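Side-chain contacts in similar to yteR (Bacilus subtilis) (Clostridium acetobutylicum, PDB 4WU0), which probably hydrolyses unsaturated rhamnogalacturonan fragments released from pectin, as a glycoside hydrolase of family 105: residues A[140-143]-A[144-148]; A[148-151]-A[152-155]; A[283-286]-A[287-290]. All coordinates share one frame; numbering follows the deposited sequence.

Contact 1 of 3, residues A[140-143]-A[144-148]; sequences AKYV and KEFGE
Lys-144 N donates to Ala-140 O at 3.0 Å, the first of four i to i+4 backbone bonds between segments 140-143 and 144-148. Glu-145 N follows at a longer 3.3 Å from Lys-141 O. Tyr-142 O takes Phe-146 N at 2.8 Å and also a weak bond from Glu-145 N. The last bond, Gly-147 N to Val-143 O, measures 2.9 Å but arrives at a C=O...N angle of only 115°; here the chain has drawn in, bringing Val-143 CA and Gly-147 CA within 3.8 Å. These turns lie toward the C-terminal end of helix 129-146, one of the helices of the (alpha/alpha)6 barrel expected of this six-hairpin family.

Tyr-142 and Phe-146, one turn apart, carry the main side-chain contact. With Tyr-142 CG anti to its own nitrogen (chi1 -173°) and Phe-146 CG beside its nitrogen, the two side chains cross at about a right angle. Phe-146 CD2 settles over the centre of one tyrosine face, 3.6 Å from Tyr-142 CE2, while Phe-146 CB makes an off-centre CH-pi contact with the same ring. Since the ring planes differ by 49°, the pair is an oblique aromatic contact. Glu-145 CG lies over the centre of one Phe-146 face. Arg-96 links the two aromatics a second time, hydrogen-bonding Tyr-142 OH and making a cation-pi contact with Phe-146; Lys-88 pairs with Glu-145 OE1. Away from these rings, Val-143 CG1 touches Glu-148 O at 3.3 Å.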
ATOM      1  N   ALA A 140       4.822 -11.618   4.996  1.00 12.87           N
ATOM      2  CA  ALA A 140       4.780 -11.572   6.456  1.00 13.13           C
ATOM      3  C   ALA A 140       3.458 -12.070   7.022  1.00 14.10           C
ATOM      4  O   ALA A 140       3.429 -12.834   7.986  1.00 14.06           O
ATOM      5  CB  ALA A 140       5.067 -10.146   6.954  1.00 15.52           C
ATOM      6  N   LYS A 141       2.346 -11.621   6.440  1.00 13.69           N
ATOM      7  CA  LYS A 141       1.040 -12.088   6.890  1.00 14.25           C
ATOM      8  C   LYS A 141       0.892 -13.587   6.661  1.00 13.71           C
ATOM      9  O   LYS A 141       0.315 -14.287   7.481  1.00 14.86           O
ATOM     10  CB  LYS A 141      -0.073 -11.285   6.219  1.00 14.21           C
ATOM     11  CG  LYS A 141      -0.033  -9.806   6.643  1.00 22.46           C
ATOM     12  CD  LYS A 141      -1.038  -8.960   5.913  1.00 36.20           C
ATOM     13  CE  LYS A 141      -1.126  -7.565   6.543  1.00 34.21           C
ATOM     14  NZ  LYS A 141      -1.711  -7.599   7.923  1.00 38.28           N
ATOM     15  N   TYR A 142       1.425 -14.083   5.549  1.00 13.63           N
ATOM     16  CA  TYR A 142       1.339 -15.495   5.246  1.00 14.07           C
ATOM     17  C   TYR A 142       2.130 -16.295   6.285  1.00 14.62           C
ATOM     18  O   TYR A 142       1.657 -17.306   6.802  1.00 14.97           O
ATOM     19  CB  TYR A 142       1.890 -15.764   3.847  1.00 14.02           C
ATOM     20  CG  TYR A 142       1.695 -17.184   3.386  1.00 14.58           C
ATOM     21  CD1 TYR A 142       2.589 -18.173   3.752  1.00 15.01           C
ATOM     22  CD2 TYR A 142       0.614 -17.541   2.604  1.00 14.80           C
ATOM     23  CE1 TYR A 142       2.409 -19.479   3.348  1.00 16.38           C
ATOM     24  CE2 TYR A 142       0.437 -18.824   2.200  1.00 15.71           C
ATOM     25  CZ  TYR A 142       1.312 -19.796   2.589  1.00 17.47           C
ATOM     26  OH  TYR A 142       1.115 -21.094   2.168  1.00 20.53           O
ATOM     27  N   VAL A 143       3.340 -15.838   6.582  1.00 14.35           N
ATOM     28  CA  VAL A 143       4.194 -16.568   7.536  1.00 14.84           C
ATOM     29  C   VAL A 143       3.565 -16.600   8.921  1.00 15.14           C
ATOM     30  O   VAL A 143       3.635 -17.617   9.613  1.00 16.19           O
ATOM     31  CB  VAL A 143       5.607 -15.929   7.603  1.00 16.45           C
ATOM     32  CG1 VAL A 143       6.447 -16.495   8.752  1.00 15.36           C
ATOM     33  CG2 VAL A 143       6.307 -16.096   6.261  1.00 17.85           C
ATOM     34  N   LYS A 144       2.972 -15.486   9.335  1.00 14.85           N
ATOM     35  CA  LYS A 144       2.267 -15.404  10.617  1.00 16.97           C
ATOM     36  C   LYS A 144       1.225 -16.513  10.727  1.00 17.78           C
ATOM     37  O   LYS A 144       1.088 -17.144  11.770  1.00 19.33           O
ATOM     38  CB  LYS A 144       1.596 -14.034  10.770  1.00 18.35           C
ATOM     39  CG  LYS A 144       0.802 -13.803  12.081  1.00 23.82           C
ATOM     40  CD  LYS A 144       1.736 -13.836  13.277  1.00 28.85           C
ATOM     41  CE  LYS A 144       1.118 -13.231  14.537  1.00 43.55           C
ATOM     42  NZ  LYS A 144      -0.189 -13.841  14.871  1.00 47.57           N
ATOM     43  N   GLU A 145       0.510 -16.763   9.640  1.00 17.22           N
ATOM     44  CA  GLU A 145      -0.568 -17.749   9.652  1.00 15.94           C
ATOM     45  C   GLU A 145      -0.127 -19.190   9.395  1.00 17.38           C
ATOM     46  O   GLU A 145      -0.659 -20.121  10.015  1.00 21.89           O
ATOM     47  CB  GLU A 145      -1.654 -17.327   8.637  1.00 24.55           C
ATOM     48  CG  GLU A 145      -2.916 -18.194   8.646  1.00 32.85           C
ATOM     49  CD  GLU A 145      -3.749 -18.064   9.930  1.00 37.72           C
ATOM     50  OE1 GLU A 145      -3.634 -17.032  10.641  1.00 29.19           O
ATOM     51  OE2 GLU A 145      -4.512 -19.017  10.225  1.00 44.43           O
ATOM     52  N   PHE A 146       0.839 -19.382   8.497  1.00 17.19           N
ATOM     53  CA  PHE A 146       1.139 -20.712   7.969  1.00 17.54           C
ATOM     54  C   PHE A 146       2.610 -21.105   7.944  1.00 25.44           C
ATOM     55  O   PHE A 146       2.925 -22.254   7.655  1.00 24.59           O
ATOM     56  CB  PHE A 146       0.742 -20.797   6.493  1.00 19.95           C
ATOM     57  CG  PHE A 146      -0.667 -20.395   6.199  1.00 19.64           C
ATOM     58  CD1 PHE A 146      -1.732 -21.202   6.559  1.00 22.92           C
ATOM     59  CD2 PHE A 146      -0.927 -19.230   5.485  1.00 16.99           C
ATOM     60  CE1 PHE A 146      -3.032 -20.819   6.251  1.00 24.64           C
ATOM     61  CE2 PHE A 146      -2.215 -18.865   5.170  1.00 20.67           C
ATOM     62  CZ  PHE A 146      -3.259 -19.652   5.550  1.00 22.47           C
ATOM     63  N   GLY A 147       3.508 -20.150   8.137  1.00 31.63           N
ATOM     64  CA  GLY A 147       4.875 -20.294   7.635  1.00 21.79           C
ATOM     65  C   GLY A 147       5.755 -20.684   8.778  1.00 28.00           C
ATOM     66  O   GLY A 147       5.273 -21.017   9.865  1.00 28.15           O
ATOM     67  N   GLU A 148       7.057 -20.679   8.526  1.00 21.99           N
ATOM     68  CA  GLU A 148       8.019 -20.868   9.576  1.00 18.69           C
ATOM     69  C   GLU A 148       8.564 -19.505   9.935  1.00 17.40           C
ATOM     70  O   GLU A 148       8.889 -18.720   9.053  1.00 16.90           O
ATOM     71  CB  GLU A 148       9.172 -21.748   9.115  1.00 21.01           C
ATOM     72  CG  GLU A 148       8.786 -23.157   8.755  1.00 28.99           C
ATOM     73  CD  GLU A 148      10.006 -24.032   8.511  1.00 38.93           C
ATOM     74  OE1 GLU A 148      10.897 -23.626   7.734  1.00 48.30           O
ATOM     75  OE2 GLU A 148      10.096 -25.112   9.114  1.00 40.89           O
TER

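Contact 2 of 3, residues A[148-151]-A[152-155]; sequences EEKE and FDDI
Phe-152 N donates to Glu-149 O at 3.0 Å, and Asp-153 N reaches Lys-150 O at the same 3.0 Å. With Glu-151 N bonded to Glu-148 O, these make three successive i to i+3 turns, a 3-10-like lead-in to helix 152-166. Glu-151 O then receives two weak bonds, from Asp-154 N and, at 3.4 Å, from Ile-155 N, consistent with a change toward i to i+4 spacing.

The turn from Glu-148 to Glu-151 is bridged a second time, by Glu-151 OE2: the carboxylate folds back to accept Glu-148 N, three residues earlier, at 2.9 Å on its anti side. The other oxygen, Glu-151 OE1, is satisfied by Tyr-139 and Arg-103 and so ties the turn to helices 129-146 and 93-108. Arg-111 and Gln-158 serve the carboxylate of Asp-154. Phe-152 lays CD2 against Glu-149 O and meets Glu-149 CG with CE2. His-220 satisfies Asp-153 OD1, while OD2 takes Lys-150 and, weakly and at long range, Lys-221. A bend at chi2 (57°) turns the Lys-150 chain toward Asp-153, and its NZ forms a salt bridge with Asp-153 OD2, on the syn side at 3.0 Å.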
ATOM      1  N   GLU A 148       7.057 -20.679   8.526  1.00 21.99           N
ATOM      2  CA  GLU A 148       8.019 -20.868   9.576  1.00 18.69           C
ATOM      3  C   GLU A 148       8.564 -19.505   9.935  1.00 17.40           C
ATOM      4  O   GLU A 148       8.889 -18.720   9.053  1.00 16.90           O
ATOM      5  CB  GLU A 148       9.172 -21.748   9.115  1.00 21.01           C
ATOM      6  CG  GLU A 148       8.786 -23.157   8.755  1.00 28.99           C
ATOM      7  CD  GLU A 148      10.006 -24.032   8.511  1.00 38.93           C
ATOM      8  OE1 GLU A 148      10.897 -23.626   7.734  1.00 48.30           O
ATOM      9  OE2 GLU A 148      10.096 -25.112   9.114  1.00 40.89           O
ATOM     10  N   GLU A 149       8.683 -19.236  11.226  1.00 18.61           N
ATOM     11  CA  GLU A 149       9.086 -17.914  11.705  1.00 17.42           C
ATOM     12  C   GLU A 149      10.452 -17.460  11.216  1.00 17.50           C
ATOM     13  O   GLU A 149      10.700 -16.255  11.142  1.00 17.23           O
ATOM     14  CB  GLU A 149       9.067 -17.865  13.248  1.00 18.71           C
ATOM     15  CG  GLU A 149       7.684 -17.785  13.839  1.00 20.27           C
ATOM     16  CD  GLU A 149       7.663 -17.569  15.344  1.00 23.58           C
ATOM     17  OE1 GLU A 149       8.653 -17.927  16.037  1.00 20.90           O
ATOM     18  OE2 GLU A 149       6.623 -17.044  15.831  1.00 24.14           O
ATOM     19  N   LYS A 150      11.356 -18.398  10.921  1.00 18.81           N
ATOM     20  CA  LYS A 150      12.657 -18.015  10.385  1.00 18.76           C
ATOM     21  C   LYS A 150      12.511 -17.157   9.113  1.00 17.95           C
ATOM     22  O   LYS A 150      13.388 -16.335   8.794  1.00 18.84           O
ATOM     23  CB  LYS A 150      13.488 -19.257  10.073  1.00 27.17           C
ATOM     24  CG  LYS A 150      14.972 -18.975   9.852  1.00 29.05           C
ATOM     25  CD  LYS A 150      15.587 -18.271  11.060  1.00 43.12           C
ATOM     26  CE  LYS A 150      17.098 -18.170  10.975  1.00 47.89           C
ATOM     27  NZ  LYS A 150      17.628 -17.297  12.075  1.00 56.07           N
ATOM     28  N   GLU A 151      11.409 -17.350   8.392  1.00 16.96           N
ATOM     29  CA  GLU A 151      11.187 -16.631   7.138  1.00 16.30           C
ATOM     30  C   GLU A 151      11.024 -15.147   7.359  1.00 15.71           C
ATOM     31  O   GLU A 151      11.203 -14.348   6.437  1.00 15.67           O
ATOM     32  CB  GLU A 151       9.966 -17.185   6.412  1.00 16.78           C
ATOM     33  CG  GLU A 151      10.181 -18.607   5.942  1.00 16.68           C
ATOM     34  CD  GLU A 151       8.941 -19.227   5.333  1.00 22.36           C
ATOM     35  OE1 GLU A 151       8.626 -18.905   4.178  1.00 20.10           O
ATOM     36  OE2 GLU A 151       8.295 -20.066   5.997  1.00 30.81           O
ATOM     37  N   PHE A 152      10.672 -14.747   8.567  1.00 15.75           N
ATOM     38  CA  PHE A 152      10.586 -13.310   8.839  1.00 15.34           C
ATOM     39  C   PHE A 152      11.934 -12.601   8.613  1.00 15.56           C
ATOM     40  O   PHE A 152      11.955 -11.403   8.308  1.00 15.17           O
ATOM     41  CB  PHE A 152      10.101 -13.043  10.269  1.00 15.57           C
ATOM     42  CG  PHE A 152       8.631 -13.291  10.485  1.00 15.30           C
ATOM     43  CD1 PHE A 152       7.680 -12.629   9.737  1.00 14.66           C
ATOM     44  CD2 PHE A 152       8.196 -14.140  11.499  1.00 15.81           C
ATOM     45  CE1 PHE A 152       6.324 -12.840   9.952  1.00 15.05           C
ATOM     46  CE2 PHE A 152       6.834 -14.345  11.718  1.00 16.63           C
ATOM     47  CZ  PHE A 152       5.905 -13.686  10.936  1.00 17.91           C
ATOM     48  N   ASP A 153      13.048 -13.308   8.783  1.00 16.27           N
ATOM     49  CA  ASP A 153      14.372 -12.706   8.599  1.00 16.71           C
ATOM     50  C   ASP A 153      14.551 -12.206   7.169  1.00 16.80           C
ATOM     51  O   ASP A 153      15.199 -11.193   6.935  1.00 17.04           O
ATOM     52  CB  ASP A 153      15.494 -13.733   8.857  1.00 19.39           C
ATOM     53  CG  ASP A 153      15.631 -14.154  10.316  1.00 28.02           C
ATOM     54  OD1 ASP A 153      14.815 -13.767  11.179  1.00 20.29           O
ATOM     55  OD2 ASP A 153      16.583 -14.927  10.592  1.00 23.65           O
ATOM     56  N   ASP A 154      14.001 -12.958   6.224  1.00 17.33           N
ATOM     57  CA  ASP A 154      14.044 -12.619   4.802  1.00 15.79           C
ATOM     58  C   ASP A 154      13.269 -11.329   4.594  1.00 16.77           C
ATOM     59  O   ASP A 154      13.782 -10.368   4.019  1.00 18.54           O
ATOM     60  CB  ASP A 154      13.430 -13.784   4.016  1.00 18.02           C
ATOM     61  CG  ASP A 154      13.375 -13.555   2.513  1.00 25.87           C
ATOM     62  OD1 ASP A 154      13.732 -12.465   2.012  1.00 20.53           O
ATOM     63  OD2 ASP A 154      12.942 -14.499   1.830  1.00 21.25           O
ATOM     64  N   ILE A 155      12.044 -11.310   5.103  1.00 14.78           N
ATOM     65  CA  ILE A 155      11.157 -10.170   4.978  1.00 13.82           C
ATOM     66  C   ILE A 155      11.773  -8.908   5.572  1.00 13.88           C
ATOM     67  O   ILE A 155      11.792  -7.850   4.919  1.00 13.94           O
ATOM     68  CB  ILE A 155       9.816 -10.494   5.647  1.00 16.24           C
ATOM     69  CG1 ILE A 155       9.088 -11.560   4.815  1.00 15.07           C
ATOM     70  CG2 ILE A 155       8.943  -9.240   5.835  1.00 16.49           C
ATOM     71  CD1 ILE A 155       8.172 -12.446   5.629  1.00 15.74           C
TER

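Contact 3 of 3, residues A[283-286]-A[287-290]; sequences LPES and LKET
Above the carbonyl plane of Pro-284 stands Leu-287 N, 44° out of it and 3.0 Å from Pro-284 O. The next peptide repeats the pattern: Lys-288 N lies 56° out of the plane of the Glu-285 carbonyl, 3.1 Å from Glu-285 O. Such steep approaches accompany the two i to i+3 turns that bring the chain into helix 288-302. At the flat carboxylate of Glu-285, OE1 accepts a hydrogen bond from a water at 2.6 Å, and that water accepts one from Lys-288 NZ.

Glu-285 and Lys-288 run side by side and point the same way, both extended beyond CG; the direct ion pair between Glu-285 OE1 and Lys-288 NZ is long, at 3.8 Å. Leu-287 turns elsewhere. Its CG beside the backbone nitrogen (chi1 -78°) carries CD1 to Pro-284 CD at 3.9 Å and to Leu-283 CB at 4.1 Å, and the same side chain packs on Val-278 of helix 264-279 and Leu-238 of helix 223-240.

Ser-286 O stands 4.4 Å from Glu-289 N. Two waters meet this oxygen, one leading to the i+3 backbone nitrogen of Glu-289, the other to the Thr-290 hydroxyl. As for the Glu-285/Lys-288 pair, its length and the water linking both ends imply an attraction that is probably in part screened by solvent.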
ATOM      1  N   LEU A 283       5.016   4.754  17.169  1.00 16.48           N
ATOM      2  CA  LEU A 283       5.203   6.193  17.084  1.00 14.91           C
ATOM      3  C   LEU A 283       4.724   6.789  18.408  1.00 16.30           C
ATOM      4  O   LEU A 283       3.831   6.222  19.060  1.00 18.37           O
ATOM      5  CB  LEU A 283       4.381   6.765  15.932  1.00 16.33           C
ATOM      6  CG  LEU A 283       4.631   6.186  14.538  1.00 16.09           C
ATOM      7  CD1 LEU A 283       3.612   6.712  13.530  1.00 17.42           C
ATOM      8  CD2 LEU A 283       6.048   6.518  14.068  1.00 16.76           C
ATOM      9  N   PRO A 284       5.312   7.910  18.809  1.00 16.17           N
ATOM     10  CA  PRO A 284       4.956   8.467  20.120  1.00 17.05           C
ATOM     11  C   PRO A 284       3.521   9.000  20.205  1.00 17.00           C
ATOM     12  O   PRO A 284       2.978   9.503  19.209  1.00 16.38           O
ATOM     13  CB  PRO A 284       5.959   9.615  20.297  1.00 19.37           C
ATOM     14  CG  PRO A 284       6.371   9.991  18.932  1.00 20.61           C
ATOM     15  CD  PRO A 284       6.331   8.728  18.120  1.00 16.93           C
ATOM     16  N   GLU A 285       2.938   8.943  21.401  1.00 17.78           N
ATOM     17  CA  GLU A 285       1.556   9.362  21.593  1.00 19.22           C
ATOM     18  C   GLU A 285       1.388  10.857  21.363  1.00 19.90           C
ATOM     19  O   GLU A 285       0.273  11.345  21.144  1.00 20.89           O
ATOM     20  CB  GLU A 285       1.065   8.973  22.993  1.00 19.32           C
ATOM     21  CG  GLU A 285       0.973   7.464  23.181  1.00 23.20           C
ATOM     22  CD  GLU A 285       0.438   7.052  24.535  1.00 28.88           C
ATOM     23  OE1 GLU A 285      -0.203   7.888  25.208  1.00 29.20           O
ATOM     24  OE2 GLU A 285       0.669   5.884  24.924  1.00 27.54           O
ATOM     25  N   SER A 286       2.495  11.589  21.420  1.00 21.19           N
ATOM     26  CA  SER A 286       2.442  13.031  21.166  1.00 21.20           C
ATOM     27  C   SER A 286       1.971  13.343  19.736  1.00 22.29           C
ATOM     28  O   SER A 286       1.576  14.479  19.454  1.00 22.89           O
ATOM     29  CB  SER A 286       3.811  13.653  21.418  1.00 22.88           C
ATOM     30  OG  SER A 286       4.750  13.136  20.491  1.00 25.94           O
ATOM     31  N   LEU A 287       1.987  12.356  18.842  1.00 19.29           N
ATOM     32  CA  LEU A 287       1.551  12.564  17.465  1.00 18.93           C
ATOM     33  C   LEU A 287       0.055  12.416  17.264  1.00 17.39           C
ATOM     34  O   LEU A 287      -0.437  12.573  16.143  1.00 18.12           O
ATOM     35  CB  LEU A 287       2.266  11.587  16.522  1.00 17.67           C
ATOM     36  CG  LEU A 287       3.693  11.981  16.181  1.00 22.24           C
ATOM     37  CD1 LEU A 287       4.379  10.842  15.440  1.00 28.64           C
ATOM     38  CD2 LEU A 287       3.693  13.230  15.332  1.00 25.98           C
ATOM     39  N   LYS A 288      -0.671  12.080  18.323  1.00 17.37           N
ATOM     40  CA  LYS A 288      -2.111  11.848  18.198  1.00 16.75           C
ATOM     41  C   LYS A 288      -2.855  13.016  17.571  1.00 21.40           C
ATOM     42  O   LYS A 288      -3.645  12.800  16.662  1.00 17.88           O
ATOM     43  CB  LYS A 288      -2.739  11.550  19.556  1.00 19.55           C
ATOM     44  CG  LYS A 288      -2.599  10.138  19.976  1.00 22.71           C
ATOM     45  CD  LYS A 288      -3.109   9.928  21.391  1.00 22.19           C
ATOM     46  CE  LYS A 288      -2.946   8.485  21.836  1.00 29.92           C
ATOM     47  NZ  LYS A 288      -3.395   8.337  23.255  1.00 30.14           N
ATOM     48  N   GLU A 289      -2.644  14.234  18.070  1.00 18.59           N
ATOM     49  CA  GLU A 289      -3.401  15.371  17.526  1.00 19.98           C
ATOM     50  C   GLU A 289      -3.008  15.648  16.075  1.00 16.85           C
ATOM     51  O   GLU A 289      -3.856  15.991  15.237  1.00 17.77           O
ATOM     52  CB  GLU A 289      -3.259  16.616  18.393  1.00 18.38           C
ATOM     53  CG  GLU A 289      -3.953  16.513  19.749  1.00 34.79           C
ATOM     54  CD  GLU A 289      -5.434  16.175  19.645  1.00 40.34           C
ATOM     55  OE1 GLU A 289      -6.128  16.763  18.789  1.00 39.76           O
ATOM     56  OE2 GLU A 289      -5.900  15.307  20.419  1.00 47.75           O
ATOM     57  N   THR A 290      -1.732  15.471  15.752  1.00 16.96           N
ATOM     58  CA  THR A 290      -1.271  15.635  14.371  1.00 16.29           C
ATOM     59  C   THR A 290      -1.984  14.657  13.457  1.00 18.66           C
ATOM     60  O   THR A 290      -2.429  15.011  12.369  1.00 18.82           O
ATOM     61  CB  THR A 290       0.244  15.423  14.300  1.00 18.08           C
ATOM     62  OG1 THR A 290       0.871  16.465  15.048  1.00 21.05           O
ATOM     63  CG2 THR A 290       0.761  15.450  12.883  1.00 21.04           C
TER
HETATM   64  O   HOH W   1      -1.879   9.816  25.084  1.00 29.64           O
HETATM   65  O   HOH W   2       0.408  16.001  17.666  1.00 20.38           O
HETATM   66  O   HOH W   3      -1.050  14.793  20.557  1.00 24.68           O

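Overall arrangement
Contacts 1 and 2 are consecutive along the chain and share Glu-148: contact 1 covers the C-terminal part of helix 129-146 and the chain just after it, and contact 2 turns into helix 152-166. Their centres are 9 Å apart, and the helices touch where Val-143 CG1 meets Phe-152 CZ at 3.6 Å and Ala-140 N meets Ile-155 CD1 at 3.5 Å. Contact 3 comes much later, at the start of helix 288-302. Its centre is about 30 Å from each of the others, its nearest atoms about 16 Å from contact 1 and 18 Å from contact 2. Contacts 1 and 2 thus belong to one helix-loop-helix connection, contact 3 to a distant helix start, within a fold consistent with an (alpha/alpha)6 barrel.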